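Epimerase family protein SDR39U1 (Homo sapiens, PDB 4B4O) binds NADPH and is a putative NADP-dependent oxidoreductase of the epimerase/dehydratase family, within the short-chain dehydrogenase/reductase group. Local coordinates at residues F175-G181 against L236-I242; G186-W192 against S222-F228. The protein carries 3 engineered substitutions. All coordinates share one frame. Numbering follows the deposited sequence.

Contact 1: F175-G181 against L236-I242; sequences FRLGLGG and LGRRAFI
Two helix C-termini lie side by side, each closed by a Schellman motif whose glycine, Gly178 (phi 80°) or Gly237 (phi 70°), takes the positive phi that other residues adopt less readily. The chains then advance in the same direction, with CA-CA distances of 6.5 Å for Arg176-Leu236, 5.1 Å for Gly178-Arg239 and 4.5 Å for Gly181-Ala240. Direct hydrogen bonds are few: Arg238, folded over by rotamers m, m, t (chi1 to chi3), donates from NE to Arg176 O (2.7 Å), and Ile242 N to Gly180 O (3.1 Å). Water 1 joins Phe175 O, Gly180 N and Arg239 O; water 2 links Gly178 O to Phe241 N. A CB on Gly178 would strike Arg239 NH2, on Gly180 its own segment's Phe175 CD2, and on Gly181 Ile242 O. Apolar packing sets Phe175 CB 3.7 Å from Leu236 CD1. The contact ties the end of helix 166-176 to the end of helix 225-236, whose Phe232 meets the Phe175 ring, and to the loop after it.

Contact 2: G186-W192 against S222-F228; sequences GHQFFPW and SATNAEF
Gly186 and His187 form a turn (Gly186 phi 84°); from Gln188 on the chain is extended and runs antiparallel to the approach and first turn of helix 225-236. A single beta bridge, the non-hydrogen-bonded pair Phe189-Thr224 (CA-CA 4.3 Å), is flanked by hydrogen bonds from Asn225 N to Gln188 O (2.8 Å) and Phe190 N to Ala223 O (3.0 Å). Ala226 N reaches Gly186 O (2.7 Å). Loop carbonyls thereby serve first-turn amides lacking a partner one turn earlier, while Thr224, the N-cap, accepts from Glu227 N through OG1 (3.2 Å).

The main bump is Phe190. In its t rotamer it drops into a hollow made by Ala223, Asn225 and Phe228: its CB packs on Ala223 CB (4.4 Å), while the ring goes on to an offset stack with Phe228, also t (centroids 4.4 Å apart, planes at 26°). Small Ala223 also seats Trp192, whose NE1, 3.9 Å from Ala223 CB, hydrogen-bonds Ser221 OG. At the other end, a CB on Gly186 would jam against the preceding carbonyl O and also crowd Ala226 CB. Gln188 (chi1 p) brings NE2 3.4 Å from Asn225 CB; Ile183 O accepts from NE2, which also bonds Leu261 O, and Ile183 N donates to Asn225 OD1.

Behind, Met168 and Met171 of helix 166-176 pack on Phe228, Leu284 of helix 284-293 touches Ala223 and Trp192, and the loop enters strand 192-194.

Both contacts tie the end of helix 166-176 or the chain that follows it to helix 225-236: contact 2 grips the start of that helix and contact 1 its end, with contact 2 nested inside the loop that contact 1 closes. Their centres are about 16 Å apart, yet they touch where Phe175 CZ lies 4.3 Å from Phe228 CE2. Contact 1 is farther out (about 25 Å against about 17 Å, from contact centre to chain centre) and more exposed; it has one backbone-to-backbone hydrogen bond and several water bridges. Contact 2, nearer the NADPH-binding body, relies on three direct backbone hydrogen bonds and a ring stack. Phe232 meets both Phe175 and Phe228, connecting the two regions.

Contact 1: F175-G181 against L236-I242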
loop_
_atom_site.group_PDB
_atom_site.type_symbol
_atom_site.label_atom_id
_atom_site.label_comp_id
_atom_site.label_asym_id
_atom_site.label_seq_id
_atom_site.Cartn_x
_atom_site.Cartn_y
_atom_site.Cartn_z
ATOM N N PHE A 175 -17.182 -0.009 13.994
ATOM C CA PHE A 175 -18.176 -0.649 13.153
ATOM C C PHE A 175 -18.877 -1.789 13.887
ATOM O O PHE A 175 -20.113 -1.890 13.847
ATOM C CB PHE A 175 -17.567 -1.158 11.843
ATOM C CG PHE A 175 -17.639 -0.177 10.725
ATOM C CD1 PHE A 175 -16.733 0.871 10.629
ATOM C CD2 PHE A 175 -18.640 -0.285 9.755
ATOM C CE1 PHE A 175 -16.812 1.792 9.589
ATOM C CE2 PHE A 175 -18.721 0.638 8.707
ATOM C CZ PHE A 175 -17.811 1.681 8.638
ATOM N N ARG A 176 -18.101 -2.620 14.578
ATOM C CA ARG A 176 -18.670 -3.697 15.372
ATOM C C ARG A 176 -19.632 -3.227 16.443
ATOM O O ARG A 176 -20.500 -3.981 16.854
ATOM C CB ARG A 176 -17.565 -4.532 16.007
ATOM C CG ARG A 176 -16.930 -5.494 15.027
ATOM C CD ARG A 176 -15.773 -6.253 15.653
ATOM N NE ARG A 176 -16.246 -7.220 16.635
ATOM C CZ ARG A 176 -15.463 -7.857 17.513
ATOM N NH1 ARG A 176 -14.153 -7.610 17.533
ATOM N NH2 ARG A 176 -15.977 -8.735 18.388
ATOM N N LEU A 177 -19.475 -1.992 16.897
ATOM C CA LEU A 177 -20.316 -1.444 17.943
ATOM C C LEU A 177 -21.481 -0.629 17.411
ATOM O O LEU A 177 -22.213 -0.002 18.177
ATOM C CB LEU A 177 -19.462 -0.596 18.901
ATOM C CG LEU A 177 -18.552 -1.364 19.881
ATOM C CD1 LEU A 177 -17.615 -0.391 20.563
ATOM C CD2 LEU A 177 -19.334 -2.148 20.921
ATOM N N GLY A 178 -21.643 -0.614 16.099
ATOM C CA GLY A 178 -22.727 0.141 15.467
ATOM C C GLY A 178 -22.480 1.646 15.300
ATOM O O GLY A 178 -23.439 2.408 15.078
ATOM N N LEU A 179 -21.198 2.038 15.347
ATOM C CA LEU A 179 -20.783 3.432 15.206
ATOM C C LEU A 179 -20.227 3.717 13.812
ATOM O O LEU A 179 -19.778 4.816 13.537
ATOM C CB LEU A 179 -19.753 3.784 16.258
ATOM C CG LEU A 179 -20.159 3.617 17.727
ATOM C CD1 LEU A 179 -18.955 3.906 18.615
ATOM C CD2 LEU A 179 -21.348 4.478 18.132
ATOM N N GLY A 180 -20.308 2.733 12.923
ATOM C CA GLY A 180 -19.866 2.898 11.549
ATOM C C GLY A 180 -20.824 3.699 10.667
ATOM O O GLY A 180 -21.960 3.982 11.055
ATOM N N GLY A 181 -20.335 4.085 9.490
ATOM C CA GLY A 181 -21.133 4.776 8.500
ATOM C C GLY A 181 -20.304 5.480 7.446
ATOM O O GLY A 181 -19.063 5.400 7.437
ATOM N N LEU A 236 -20.881 -7.550 9.210
ATOM C CA LEU A 236 -20.766 -7.667 10.683
ATOM C C LEU A 236 -22.127 -7.863 11.363
ATOM O O LEU A 236 -22.199 -8.127 12.550
ATOM C CB LEU A 236 -20.085 -6.412 11.260
ATOM C CG LEU A 236 -18.650 -6.124 10.805
ATOM C CD1 LEU A 236 -18.306 -4.668 11.119
ATOM C CD2 LEU A 236 -17.651 -7.109 11.384
ATOM N N GLY A 237 -23.198 -7.716 10.589
ATOM C CA GLY A 237 -24.560 -7.762 11.123
ATOM C C GLY A 237 -24.925 -6.555 11.989
ATOM O O GLY A 237 -25.588 -6.703 13.009
ATOM N N ARG A 238 -24.497 -5.368 11.566
ATOM C CA ARG A 238 -24.656 -4.168 12.372
ATOM C C ARG A 238 -25.204 -3.014 11.601
ATOM O O ARG A 238 -24.948 -2.862 10.388
ATOM C CB ARG A 238 -23.299 -3.705 12.882
ATOM C CG ARG A 238 -22.712 -4.344 14.107
ATOM C CD ARG A 238 -23.555 -4.390 15.355
ATOM N NE ARG A 238 -22.726 -5.324 16.111
ATOM C CZ ARG A 238 -22.881 -6.629 16.265
ATOM N NH1 ARG A 238 -23.973 -7.263 15.885
ATOM N NH2 ARG A 238 -21.906 -7.260 16.910
ATOM N N ARG A 239 -25.902 -2.158 12.331
ATOM C CA ARG A 239 -26.248 -0.813 11.887
ATOM C C ARG A 239 -24.981 -0.052 11.498
ATOM O O ARG A 239 -24.019 -0.054 12.254
ATOM C CB ARG A 239 -26.911 -0.051 13.047
ATOM C CG ARG A 239 -28.103 -0.732 13.732
ATOM C CD ARG A 239 -28.605 0.043 14.962
ATOM N NE ARG A 239 -27.512 0.328 15.920
ATOM C CZ ARG A 239 -27.401 -0.147 17.182
ATOM N NH1 ARG A 239 -28.319 -0.958 17.725
ATOM N NH2 ARG A 239 -26.332 0.203 17.918
ATOM N N ALA A 240 -24.959 0.560 10.310
ATOM C CA ALA A 240 -23.847 1.440 9.904
ATOM C C ALA A 240 -24.383 2.769 9.320
ATOM O O ALA A 240 -24.069 3.144 8.195
ATOM C CB ALA A 240 -22.916 0.734 8.943
ATOM N N PHE A 241 -25.154 3.487 10.148
ATOM C CA PHE A 241 -25.971 4.624 9.728
ATOM C C PHE A 241 -25.432 5.994 10.111
ATOM O O PHE A 241 -26.057 6.995 9.809
ATOM C CB PHE A 241 -27.345 4.494 10.370
ATOM C CG PHE A 241 -27.990 3.166 10.144
ATOM C CD1 PHE A 241 -27.697 2.400 8.996
ATOM C CD2 PHE A 241 -28.933 2.679 11.047
ATOM C CE1 PHE A 241 -28.299 1.175 8.779
ATOM C CE2 PHE A 241 -29.550 1.456 10.828
ATOM C CZ PHE A 241 -29.232 0.707 9.697
ATOM N N ILE A 242 -24.290 6.039 10.775
ATOM C CA ILE A 242 -23.785 7.289 11.360
ATOM C C ILE A 242 -22.714 7.956 10.487
ATOM O O ILE A 242 -21.574 7.511 10.480
ATOM C CB ILE A 242 -23.200 7.046 12.765
ATOM C CG1 ILE A 242 -24.289 6.501 13.678
ATOM C CG2 ILE A 242 -22.632 8.337 13.330
ATOM C CD1 ILE A 242 -23.813 6.284 15.081
HETATM O O HOH W 1 -21.468 0.042 12.241
HETATM O O HOH W 2 -25.510 2.940 13.129
HETATM O O HOH W 3 -25.679 2.809 16.895
HETATM O O HOH W 4 -19.087 6.606 11.153
#

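Contact 2: G186-W192 against S222-F228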
loop_
_atom_site.group_PDB
_atom_site.type_symbol
_atom_site.label_atom_id
_atom_site.label_comp_id
_atom_site.label_asym_id
_atom_site.label_seq_id
_atom_site.Cartn_x
_atom_site.Cartn_y
_atom_site.Cartn_z
ATOM N N GLY A 186 -20.151 10.204 1.110
ATOM C CA GLY A 186 -20.138 8.776 0.839
ATOM C C GLY A 186 -20.069 8.461 -0.635
ATOM O O GLY A 186 -19.880 7.309 -1.022
ATOM N N HIS A 187 -20.196 9.486 -1.467
ATOM C CA HIS A 187 -20.183 9.287 -2.917
ATOM C C HIS A 187 -18.835 9.036 -3.501
ATOM O O HIS A 187 -18.747 8.529 -4.609
ATOM C CB HIS A 187 -20.848 10.468 -3.614
ATOM C CG HIS A 187 -22.354 10.435 -3.488
ATOM N ND1 HIS A 187 -23.066 11.369 -2.847
ATOM C CD2 HIS A 187 -23.261 9.470 -3.907
ATOM C CE1 HIS A 187 -24.376 11.047 -2.892
ATOM N NE2 HIS A 187 -24.492 9.885 -3.550
ATOM N N GLN A 188 -17.790 9.378 -2.765
ATOM C CA GLN A 188 -16.426 9.279 -3.262
ATOM C C GLN A 188 -15.994 7.830 -3.532
ATOM O O GLN A 188 -16.420 6.902 -2.857
ATOM C CB GLN A 188 -15.449 9.954 -2.302
ATOM C CG GLN A 188 -15.235 9.267 -0.953
ATOM C CD GLN A 188 -16.260 9.616 0.105
ATOM O OE1 GLN A 188 -17.393 10.029 -0.190
ATOM N NE2 GLN A 188 -15.868 9.416 1.361
ATOM N N PHE A 189 -15.183 7.643 -4.561
ATOM C CA PHE A 189 -14.673 6.331 -4.885
ATOM C C PHE A 189 -13.785 5.820 -3.751
ATOM O O PHE A 189 -13.057 6.585 -3.086
ATOM C CB PHE A 189 -13.912 6.328 -6.204
ATOM C CG PHE A 189 -14.775 6.576 -7.405
ATOM C CD1 PHE A 189 -15.735 5.645 -7.806
ATOM C CD2 PHE A 189 -14.629 7.737 -8.146
ATOM C CE1 PHE A 189 -16.538 5.873 -8.907
ATOM C CE2 PHE A 189 -15.436 7.974 -9.246
ATOM C CZ PHE A 189 -16.385 7.038 -9.633
ATOM N N PHE A 190 -13.877 4.516 -3.524
ATOM C CA PHE A 190 -13.147 3.848 -2.477
ATOM C C PHE A 190 -12.248 2.781 -3.121
ATOM O O PHE A 190 -12.655 1.628 -3.249
ATOM C CB PHE A 190 -14.150 3.232 -1.510
ATOM C CG PHE A 190 -13.549 2.713 -0.249
ATOM C CD1 PHE A 190 -13.140 3.591 0.745
ATOM C CD2 PHE A 190 -13.426 1.357 -0.034
ATOM C CE1 PHE A 190 -12.566 3.120 1.914
ATOM C CE2 PHE A 190 -12.878 0.868 1.140
ATOM C CZ PHE A 190 -12.451 1.749 2.121
ATOM N N PRO A 191 -11.038 3.181 -3.580
ATOM C CA PRO A 191 -10.096 2.188 -4.114
ATOM C C PRO A 191 -9.558 1.342 -2.967
ATOM O O PRO A 191 -9.021 1.898 -2.004
ATOM C CB PRO A 191 -8.971 3.040 -4.725
ATOM C CG PRO A 191 -9.015 4.321 -3.993
ATOM C CD PRO A 191 -10.452 4.530 -3.558
ATOM N N TRP A 192 -9.716 0.030 -3.070
ATOM C CA TRP A 192 -9.352 -0.851 -1.986
ATOM C C TRP A 192 -8.772 -2.110 -2.543
ATOM O O TRP A 192 -8.958 -2.418 -3.726
ATOM C CB TRP A 192 -10.593 -1.162 -1.161
ATOM C CG TRP A 192 -11.599 -1.950 -1.943
ATOM C CD1 TRP A 192 -12.605 -1.475 -2.745
ATOM C CD2 TRP A 192 -11.674 -3.410 -2.055
ATOM N NE1 TRP A 192 -13.280 -2.498 -3.318
ATOM C CE2 TRP A 192 -12.775 -3.685 -2.950
ATOM C CE3 TRP A 192 -10.947 -4.475 -1.514
ATOM C CZ2 TRP A 192 -13.131 -4.966 -3.295
ATOM C CZ3 TRP A 192 -11.308 -5.767 -1.867
ATOM C CH2 TRP A 192 -12.388 -6.004 -2.737
ATOM N N SER A 222 -15.763 -1.120 -8.101
ATOM C CA SER A 222 -16.200 0.268 -8.261
ATOM C C SER A 222 -16.821 0.810 -6.975
ATOM O O SER A 222 -17.635 1.728 -7.020
ATOM C CB SER A 222 -17.236 0.362 -9.394
ATOM O OG SER A 222 -16.611 0.014 -10.601
ATOM N N ALA A 223 -16.446 0.233 -5.844
ATOM C CA ALA A 223 -17.025 0.632 -4.586
ATOM C C ALA A 223 -16.907 2.132 -4.403
ATOM O O ALA A 223 -15.888 2.731 -4.743
ATOM C CB ALA A 223 -16.359 -0.086 -3.417
ATOM N N THR A 224 -17.984 2.727 -3.881
ATOM C CA THR A 224 -17.932 4.067 -3.288
ATOM C C THR A 224 -17.778 3.877 -1.780
ATOM O O THR A 224 -18.007 2.789 -1.262
ATOM C CB THR A 224 -19.216 4.879 -3.560
ATOM O OG1 THR A 224 -20.326 4.216 -2.936
ATOM C CG2 THR A 224 -19.448 5.053 -5.049
ATOM N N ASN A 225 -17.418 4.940 -1.075
ATOM C CA ASN A 225 -17.354 4.890 0.380
ATOM C C ASN A 225 -18.692 4.518 1.038
ATOM O O ASN A 225 -18.700 3.773 2.008
ATOM C CB ASN A 225 -16.845 6.224 0.940
ATOM C CG ASN A 225 -16.934 6.308 2.446
ATOM O OD1 ASN A 225 -17.998 6.597 2.999
ATOM N ND2 ASN A 225 -15.818 6.043 3.124
ATOM N N ALA A 226 -19.811 5.040 0.514
ATOM C CA ALA A 226 -21.148 4.661 1.008
ATOM C C ALA A 226 -21.354 3.170 0.860
ATOM O O ALA A 226 -21.824 2.509 1.792
ATOM C CB ALA A 226 -22.250 5.398 0.276
ATOM N N GLU A 227 -20.983 2.621 -0.295
ATOM C CA GLU A 227 -21.124 1.158 -0.527
ATOM C C GLU A 227 -20.222 0.336 0.415
ATOM O O GLU A 227 -20.637 -0.687 0.940
ATOM C CB GLU A 227 -20.882 0.790 -2.012
ATOM C CG GLU A 227 -20.868 -0.724 -2.327
ATOM C CD GLU A 227 -20.342 -1.060 -3.741
ATOM O OE1 GLU A 227 -20.489 -0.166 -4.637
ATOM O OE2 GLU A 227 -19.772 -2.175 -3.967
ATOM N N PHE A 228 -19.016 0.821 0.666
ATOM C CA PHE A 228 -18.146 0.204 1.663
ATOM C C PHE A 228 -18.770 0.127 3.072
ATOM O O PHE A 228 -18.733 -0.915 3.722
ATOM C CB PHE A 228 -16.791 0.949 1.754
ATOM C CG PHE A 228 -15.993 0.580 2.962
ATOM C CD1 PHE A 228 -15.316 -0.620 2.999
ATOM C CD2 PHE A 228 -15.987 1.387 4.080
ATOM C CE1 PHE A 228 -14.613 -0.999 4.118
ATOM C CE2 PHE A 228 -15.295 1.011 5.220
ATOM C CZ PHE A 228 -14.600 -0.184 5.237
#